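Local atomic coordinates of probable membrane transporter protein MamO (Magnetospirillum magneticum, PDB entry 5HMA), a protein that promotes magnetite formation in magnetosomes and activates the MamE protease; its protease-like domain binds transition metals and is probably not proteolytic. Residues N31-T36 with L75-T80; I47-A52 with F60-V65; L136-A141 with E174-P179. One frame throughout, in Å; residues are numbered along the deposited sequence.

Interaction 1: residues N31-T36 with L75-T80; sequences NGYVIT and LLKMQT
K77 lies obliquely across the ring of Y33, on one face of the antiparallel pair formed by strands 33-36 and 75-78. Its CG is anti to the backbone N (chi1 167°), and bends at chi2 and chi4 carry the aliphatic chain over one ring face, with K77 CD 3.9 Å from the Y33 centroid in a CH-pi contact displaced toward the rim. The ammonium runs on past the ring; with NZ of K77 6.0 Å from the Y33 centroid, any cation-pi attraction is weak. K77 NZ instead donates to N31 O at 3.1 Å and to M78 O at 2.8 Å, nearly along both C=O axes. An alanine here would lose both bonds and the cover over Y33, and would probably loosen the N31-G32 turn against the end of strand 75-78. Farther along this face, CD1 of L75 meets CD1 of I35 at 3.7 Å. On the face of V34 and L76, V34 CG2 touches M78 CE at 3.8 Å. G32 has backbone angles that suit glycine, and a CB would also press on M78; its O receives M78 N in a straight bond (177°). V34 and L76 exchange two further backbone bonds. Strand 23-29 flanks strand 33-37, contributing S24 O as the partner of T36 OG1, while strand 58-68 borders the other strand, V49 and V51 of strand 47-51 pack on M78, and L187 near the C terminus rests on I35 and L75.

Interaction 2: residues I47-A52 with F60-V65; sequences ISVQVA and FPAQVV
In V51, CG1 is anti to the backbone N (chi1 179°), which leaves CG2 anti to the carbonyl carbon; in F60 it is CG that stands anti to the carbonyl carbon (chi1 -55°). The two side chains cross at about a right angle, and V51 meets the rim of the phenyl ring rather than its face, V51 CG2 lying 3.7 Å from F60 CD2. V49 uses its CG2 in the same way, reaching A62 CB at 3.8 Å. In I47, CG1 is anti to the carbonyl carbon, and the extended chain brings I47 CD1 to within 3.7 Å of V64 CG2. Between these apolar groups the hairpin of strands 47-51 and 58-68 is sewn by backbone bonds. V49 and F60 form a hydrogen-bonded pair, with V49 N to F60 O at 2.7 Å and nearly straight (175°), and F60 N returning to V49 O. A62 N also donates to I47 O at 2.9 Å. Beyond it a water accepts from I47 N and donates to A62 O, bridging the strands. P61, which lacks an N-H, pairs with S48 without hydrogen bonds. F84 adds an edge-to-face partner for F60. Between 47-52 and 60-65 themselves no salt bridge or side-chain hydrogen bond forms; S48 OG bonds instead to R59 NE, just before F60. Main-chain amides and largely buried apolar side chains, with V64 at the exposed margin, thus hold this hairpin, away from the metal-binding histidines.

Interaction 3: residues L136-A141 with E174-P179; sequences LLRSDA and EGFTVP
Two antiparallel strands of the second beta-barrel of the chymotrypsin-like fold, 136-139 and 174-179, meet here. Backbone bonds come first: L137 N donates in the carbonyl plane to T177 O at 2.9 Å, and T177 N returns to L137 O by a more bent bond (138°). S139 N reaches G175 O at 3.2 Å. G175 must stay without a side chain, because a CB would run into S139 O. The charged and aromatic group lies on one face. R138, bent at chi3, runs alongside F176, its CG over the ring and its guanidinium inclined by 16° to it, with the F176 CZ atom over one guanidinium face, near its rim. R138 NH1 then forms a salt bridge with E174 OE1 at 3.0 Å, the carboxylate turned almost perpendicular to the guanidinium. Apolar contacts close the other end, where L136 points CD1 at F176 CD2 and lays CD2 beside V178 CG2, 3.7 Å away. V178 in turn packs on H71, one of the two nickel-binding histidines. On the L137-T177 face, T177 OG1 bonds to N163 and also receives a hydrogen bond at 2.8 Å from a water, which lies 2.8 Å from S139 OG.

Overall arrangement
From the N terminus, strand 33-37 opens the loop that interaction 1 closes with strand 73-78. Nested inside it is interaction 2, the hairpin of 47-51 with 58-68. Their centres lie about 6 Å apart, and they touch directly because strands 58-68 and 73-78 are neighbours in one sheet, joined by L75 O with V65 N and Q79 N with P61 O. Together they tie four strands of the first, six-stranded barrel. Interaction 3 follows in series, closing its own loop from 131-139 to 173-179 in the second sheet, on the opposite side of the chain's centre, about 23 Å from interaction 1 between centres. H71, in the turn between strands 58-68 and 73-78, and H186, after strand 173-179, bind the nickel.

Interaction 1: residues N31-T36 with L75-T80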
# COMPACT_ATOMS: atom_id res chain seq x y z
N ASN A 31 12.42 2.04 11.03
CA ASN A 31 13.11 3.28 10.68
C ASN A 31 12.51 4.00 9.48
O ASN A 31 13.16 4.82 8.86
CB ASN A 31 14.59 3.04 10.41
CG ASN A 31 15.33 2.63 11.65
OD1 ASN A 31 15.54 3.44 12.55
ND2 ASN A 31 15.74 1.36 11.70
N GLY A 32 11.27 3.68 9.15
CA GLY A 32 10.55 4.46 8.16
C GLY A 32 10.51 3.91 6.75
O GLY A 32 10.37 4.68 5.80
N TYR A 33 10.62 2.59 6.60
CA TYR A 33 10.44 1.99 5.28
C TYR A 33 8.95 1.90 4.95
O TYR A 33 8.13 1.51 5.79
CB TYR A 33 11.10 0.62 5.20
CG TYR A 33 12.60 0.74 5.16
CD1 TYR A 33 13.26 1.01 3.97
CD2 TYR A 33 13.35 0.62 6.33
CE1 TYR A 33 14.63 1.14 3.93
CE2 TYR A 33 14.73 0.75 6.30
CZ TYR A 33 15.36 1.01 5.10
OH TYR A 33 16.73 1.14 5.08
N VAL A 34 8.62 2.28 3.71
CA VAL A 34 7.24 2.31 3.25
C VAL A 34 7.15 1.61 1.92
O VAL A 34 7.95 1.89 1.01
CB VAL A 34 6.72 3.76 3.12
CG1 VAL A 34 5.35 3.79 2.41
CG2 VAL A 34 6.66 4.45 4.48
N ILE A 35 6.19 0.70 1.79
CA ILE A 35 5.86 0.10 0.49
C ILE A 35 4.66 0.83 -0.10
O ILE A 35 3.67 1.09 0.60
CB ILE A 35 5.57 -1.39 0.60
CG1 ILE A 35 6.84 -2.16 0.97
CG2 ILE A 35 5.04 -1.91 -0.73
CD1 ILE A 35 7.80 -2.29 -0.18
N THR A 36 4.73 1.16 -1.38
CA THR A 36 3.60 1.79 -2.05
C THR A 36 3.63 1.36 -3.52
O THR A 36 4.51 0.59 -3.91
CB THR A 36 3.65 3.33 -1.89
OG1 THR A 36 2.41 3.89 -2.36
CG2 THR A 36 4.82 3.93 -2.67
N LEU A 75 9.72 0.73 -2.85
CA LEU A 75 10.15 0.80 -1.45
C LEU A 75 10.66 2.21 -1.18
O LEU A 75 11.61 2.65 -1.82
CB LEU A 75 11.25 -0.22 -1.14
CG LEU A 75 11.81 -0.15 0.29
CD1 LEU A 75 10.73 -0.57 1.27
CD2 LEU A 75 13.08 -1.00 0.46
N LEU A 76 10.03 2.90 -0.25
CA LEU A 76 10.43 4.25 0.12
C LEU A 76 11.11 4.23 1.48
O LEU A 76 10.86 3.34 2.31
CB LEU A 76 9.22 5.19 0.17
CG LEU A 76 8.21 5.21 -0.98
CD1 LEU A 76 7.15 6.27 -0.71
CD2 LEU A 76 8.90 5.45 -2.30
N LYS A 77 11.96 5.22 1.72
CA LYS A 77 12.52 5.43 3.04
C LYS A 77 12.23 6.86 3.48
O LYS A 77 12.63 7.81 2.81
CB LYS A 77 14.02 5.14 3.05
CG LYS A 77 14.78 5.62 4.28
CD LYS A 77 14.50 4.75 5.50
CE LYS A 77 15.56 5.00 6.59
NZ LYS A 77 15.35 6.31 7.27
N MET A 78 11.51 7.02 4.58
CA MET A 78 11.30 8.35 5.14
C MET A 78 12.61 8.89 5.72
O MET A 78 13.37 8.15 6.38
CB MET A 78 10.21 8.30 6.21
CG MET A 78 8.83 7.97 5.65
SD MET A 78 7.45 8.08 6.82
CE MET A 78 7.54 6.47 7.63
N GLN A 79 12.89 10.16 5.44
CA GLN A 79 14.08 10.82 5.98
C GLN A 79 13.71 11.43 7.32
O GLN A 79 13.15 12.53 7.38
CB GLN A 79 14.58 11.91 5.04
CG GLN A 79 14.66 11.48 3.59
CD GLN A 79 15.71 10.43 3.37
OE1 GLN A 79 15.40 9.27 3.10
NE2 GLN A 79 16.97 10.83 3.48
N THR A 80 14.01 10.72 8.41
CA THR A 80 13.61 11.16 9.74
C THR A 80 14.43 10.45 10.80
O THR A 80 14.91 9.35 10.56
CB THR A 80 12.10 10.87 9.99
OG1 THR A 80 11.76 11.24 11.33
CG2 THR A 80 11.83 9.39 9.79

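Interaction 2: residues I47-A52 with F60-V65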
# COMPACT_ATOMS: atom_id res chain seq x y z
N ILE A 47 8.73 13.27 -2.92
CA ILE A 47 7.73 12.44 -2.27
C ILE A 47 7.60 12.81 -0.80
O ILE A 47 8.60 12.94 -0.09
CB ILE A 47 8.05 10.96 -2.41
CG1 ILE A 47 8.12 10.57 -3.88
CG2 ILE A 47 7.00 10.13 -1.68
CD1 ILE A 47 8.91 9.31 -4.14
N SER A 48 6.37 12.98 -0.36
CA SER A 48 6.13 13.22 1.05
C SER A 48 5.18 12.15 1.56
O SER A 48 4.21 11.79 0.89
CB SER A 48 5.58 14.63 1.29
OG SER A 48 5.30 14.84 2.67
N VAL A 49 5.47 11.62 2.74
CA VAL A 49 4.63 10.60 3.33
C VAL A 49 3.85 11.22 4.48
O VAL A 49 4.42 11.96 5.29
CB VAL A 49 5.47 9.40 3.81
CG1 VAL A 49 4.58 8.41 4.61
CG2 VAL A 49 6.11 8.72 2.61
N GLN A 50 2.56 10.93 4.55
CA GLN A 50 1.72 11.51 5.58
C GLN A 50 1.34 10.46 6.60
O GLN A 50 0.74 9.44 6.26
CB GLN A 50 0.48 12.16 4.95
CG GLN A 50 0.85 12.95 3.69
CD GLN A 50 0.09 14.26 3.54
OE1 GLN A 50 -0.73 14.63 4.40
NE2 GLN A 50 0.36 14.97 2.45
N VAL A 51 1.71 10.72 7.85
CA VAL A 51 1.61 9.76 8.93
C VAL A 51 0.65 10.28 9.98
O VAL A 51 0.73 11.44 10.38
CB VAL A 51 3.00 9.49 9.56
CG1 VAL A 51 2.90 8.49 10.74
CG2 VAL A 51 4.01 9.01 8.48
N ALA A 52 -0.28 9.42 10.41
CA ALA A 52 -1.23 9.79 11.45
C ALA A 52 -0.57 9.72 12.82
O ALA A 52 0.15 8.77 13.13
CB ALA A 52 -2.47 8.85 11.41
N PHE A 60 6.68 13.50 6.28
CA PHE A 60 8.11 13.21 6.20
C PHE A 60 8.48 13.06 4.74
O PHE A 60 7.78 12.38 3.99
CB PHE A 60 8.46 11.93 6.96
CG PHE A 60 8.03 11.94 8.39
CD1 PHE A 60 8.86 12.48 9.37
CD2 PHE A 60 6.79 11.44 8.76
CE1 PHE A 60 8.46 12.50 10.70
CE2 PHE A 60 6.38 11.46 10.09
CZ PHE A 60 7.22 11.98 11.06
N PRO A 61 9.59 13.70 4.33
CA PRO A 61 10.10 13.46 2.97
C PRO A 61 10.54 11.99 2.81
O PRO A 61 10.97 11.35 3.77
CB PRO A 61 11.30 14.42 2.85
CG PRO A 61 11.60 14.88 4.23
CD PRO A 61 10.40 14.66 5.10
N ALA A 62 10.40 11.45 1.61
CA ALA A 62 10.82 10.09 1.38
C ALA A 62 11.57 9.98 0.07
O ALA A 62 11.30 10.72 -0.88
CB ALA A 62 9.63 9.15 1.38
N GLN A 63 12.55 9.08 0.03
CA GLN A 63 13.26 8.76 -1.19
C GLN A 63 12.88 7.36 -1.60
O GLN A 63 12.56 6.52 -0.76
CB GLN A 63 14.79 8.87 -1.00
CG GLN A 63 15.29 10.22 -0.49
CD GLN A 63 14.95 11.37 -1.43
OE1 GLN A 63 15.13 11.27 -2.65
NE2 GLN A 63 14.45 12.47 -0.87
N VAL A 64 12.92 7.10 -2.90
CA VAL A 64 12.75 5.75 -3.40
C VAL A 64 14.04 4.97 -3.13
O VAL A 64 15.12 5.40 -3.52
CB VAL A 64 12.40 5.74 -4.89
CG1 VAL A 64 12.36 4.31 -5.42
CG2 VAL A 64 11.07 6.44 -5.13
N VAL A 65 13.94 3.82 -2.47
CA VAL A 65 15.11 3.00 -2.18
C VAL A 65 15.29 1.98 -3.29
O VAL A 65 16.40 1.71 -3.75
CB VAL A 65 14.97 2.28 -0.83
CG1 VAL A 65 16.14 1.31 -0.62
CG2 VAL A 65 14.91 3.28 0.28
O HOH W 1 11.51 12.70 -2.82

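Interaction 3: residues L136-A141 with E174-P179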
# COMPACT_ATOMS: atom_id res chain seq x y z
N LEU A 136 -1.76 -11.82 -9.41
CA LEU A 136 -2.32 -10.94 -8.40
C LEU A 136 -3.54 -11.57 -7.73
O LEU A 136 -4.15 -12.50 -8.28
CB LEU A 136 -2.72 -9.60 -9.01
CG LEU A 136 -1.58 -8.82 -9.67
CD1 LEU A 136 -2.15 -7.70 -10.51
CD2 LEU A 136 -0.68 -8.26 -8.60
N LEU A 137 -3.89 -11.07 -6.56
CA LEU A 137 -5.18 -11.37 -5.95
C LEU A 137 -6.26 -10.44 -6.48
O LEU A 137 -5.97 -9.33 -6.94
CB LEU A 137 -5.11 -11.23 -4.44
CG LEU A 137 -3.96 -11.93 -3.72
CD1 LEU A 137 -3.94 -11.51 -2.25
CD2 LEU A 137 -4.11 -13.45 -3.85
N ARG A 138 -7.51 -10.88 -6.41
CA ARG A 138 -8.63 -9.95 -6.57
C ARG A 138 -9.54 -10.02 -5.37
O ARG A 138 -9.85 -11.09 -4.86
CB ARG A 138 -9.43 -10.27 -7.82
CG ARG A 138 -8.66 -9.98 -9.07
CD ARG A 138 -9.55 -10.07 -10.26
NE ARG A 138 -10.51 -8.98 -10.30
CZ ARG A 138 -11.27 -8.73 -11.36
NH1 ARG A 138 -12.13 -7.72 -11.35
NH2 ARG A 138 -11.17 -9.51 -12.42
N SER A 139 -9.98 -8.85 -4.91
CA SER A 139 -10.95 -8.79 -3.83
C SER A 139 -11.82 -7.54 -3.98
O SER A 139 -11.40 -6.53 -4.54
CB SER A 139 -10.25 -8.77 -2.47
OG SER A 139 -9.97 -7.44 -2.10
N ASP A 140 -13.03 -7.63 -3.46
CA ASP A 140 -13.94 -6.49 -3.48
C ASP A 140 -13.73 -5.57 -2.28
O ASP A 140 -14.56 -4.71 -2.01
CB ASP A 140 -15.39 -6.97 -3.55
CG ASP A 140 -15.66 -8.17 -2.65
OD1 ASP A 140 -15.03 -8.27 -1.58
OD2 ASP A 140 -16.50 -9.02 -3.00
N ALA A 141 -12.62 -5.74 -1.56
CA ALA A 141 -12.31 -4.85 -0.43
C ALA A 141 -11.75 -3.52 -0.93
O ALA A 141 -11.76 -2.52 -0.21
CB ALA A 141 -11.32 -5.50 0.54
N GLU A 174 -12.34 -2.05 -9.79
CA GLU A 174 -12.02 -3.44 -9.48
C GLU A 174 -10.80 -3.49 -8.58
O GLU A 174 -9.85 -2.72 -8.76
CB GLU A 174 -11.76 -4.24 -10.76
CG GLU A 174 -12.91 -4.24 -11.77
CD GLU A 174 -14.16 -4.91 -11.22
OE1 GLU A 174 -14.06 -5.73 -10.28
OE2 GLU A 174 -15.26 -4.62 -11.74
N GLY A 175 -10.81 -4.40 -7.61
CA GLY A 175 -9.70 -4.49 -6.67
C GLY A 175 -8.66 -5.56 -6.97
O GLY A 175 -8.98 -6.74 -7.14
N PHE A 176 -7.40 -5.14 -7.05
CA PHE A 176 -6.30 -6.07 -7.22
C PHE A 176 -5.34 -5.96 -6.04
O PHE A 176 -5.36 -4.96 -5.32
CB PHE A 176 -5.57 -5.81 -8.53
CG PHE A 176 -6.37 -6.20 -9.72
CD1 PHE A 176 -7.39 -5.39 -10.19
CD2 PHE A 176 -6.13 -7.41 -10.37
CE1 PHE A 176 -8.16 -5.76 -11.28
CE2 PHE A 176 -6.89 -7.79 -11.48
CZ PHE A 176 -7.90 -6.97 -11.93
N THR A 177 -4.53 -6.99 -5.84
CA THR A 177 -3.56 -6.97 -4.74
C THR A 177 -2.29 -7.73 -5.10
O THR A 177 -2.35 -8.90 -5.50
CB THR A 177 -4.13 -7.60 -3.44
OG1 THR A 177 -5.33 -6.92 -3.04
CG2 THR A 177 -3.10 -7.50 -2.32
N VAL A 178 -1.14 -7.06 -4.95
CA VAL A 178 0.16 -7.71 -5.05
C VAL A 178 0.44 -8.48 -3.77
O VAL A 178 0.49 -7.89 -2.70
CB VAL A 178 1.27 -6.69 -5.30
CG1 VAL A 178 2.60 -7.40 -5.55
CG2 VAL A 178 0.90 -5.74 -6.45
N PRO A 179 0.62 -9.81 -3.86
CA PRO A 179 0.88 -10.61 -2.65
C PRO A 179 2.12 -10.14 -1.88
O PRO A 179 3.12 -9.78 -2.50
CB PRO A 179 1.08 -12.03 -3.20
CG PRO A 179 0.32 -12.04 -4.48
CD PRO A 179 0.46 -10.65 -5.06
O HOH W 2 -7.95 -6.79 -3.98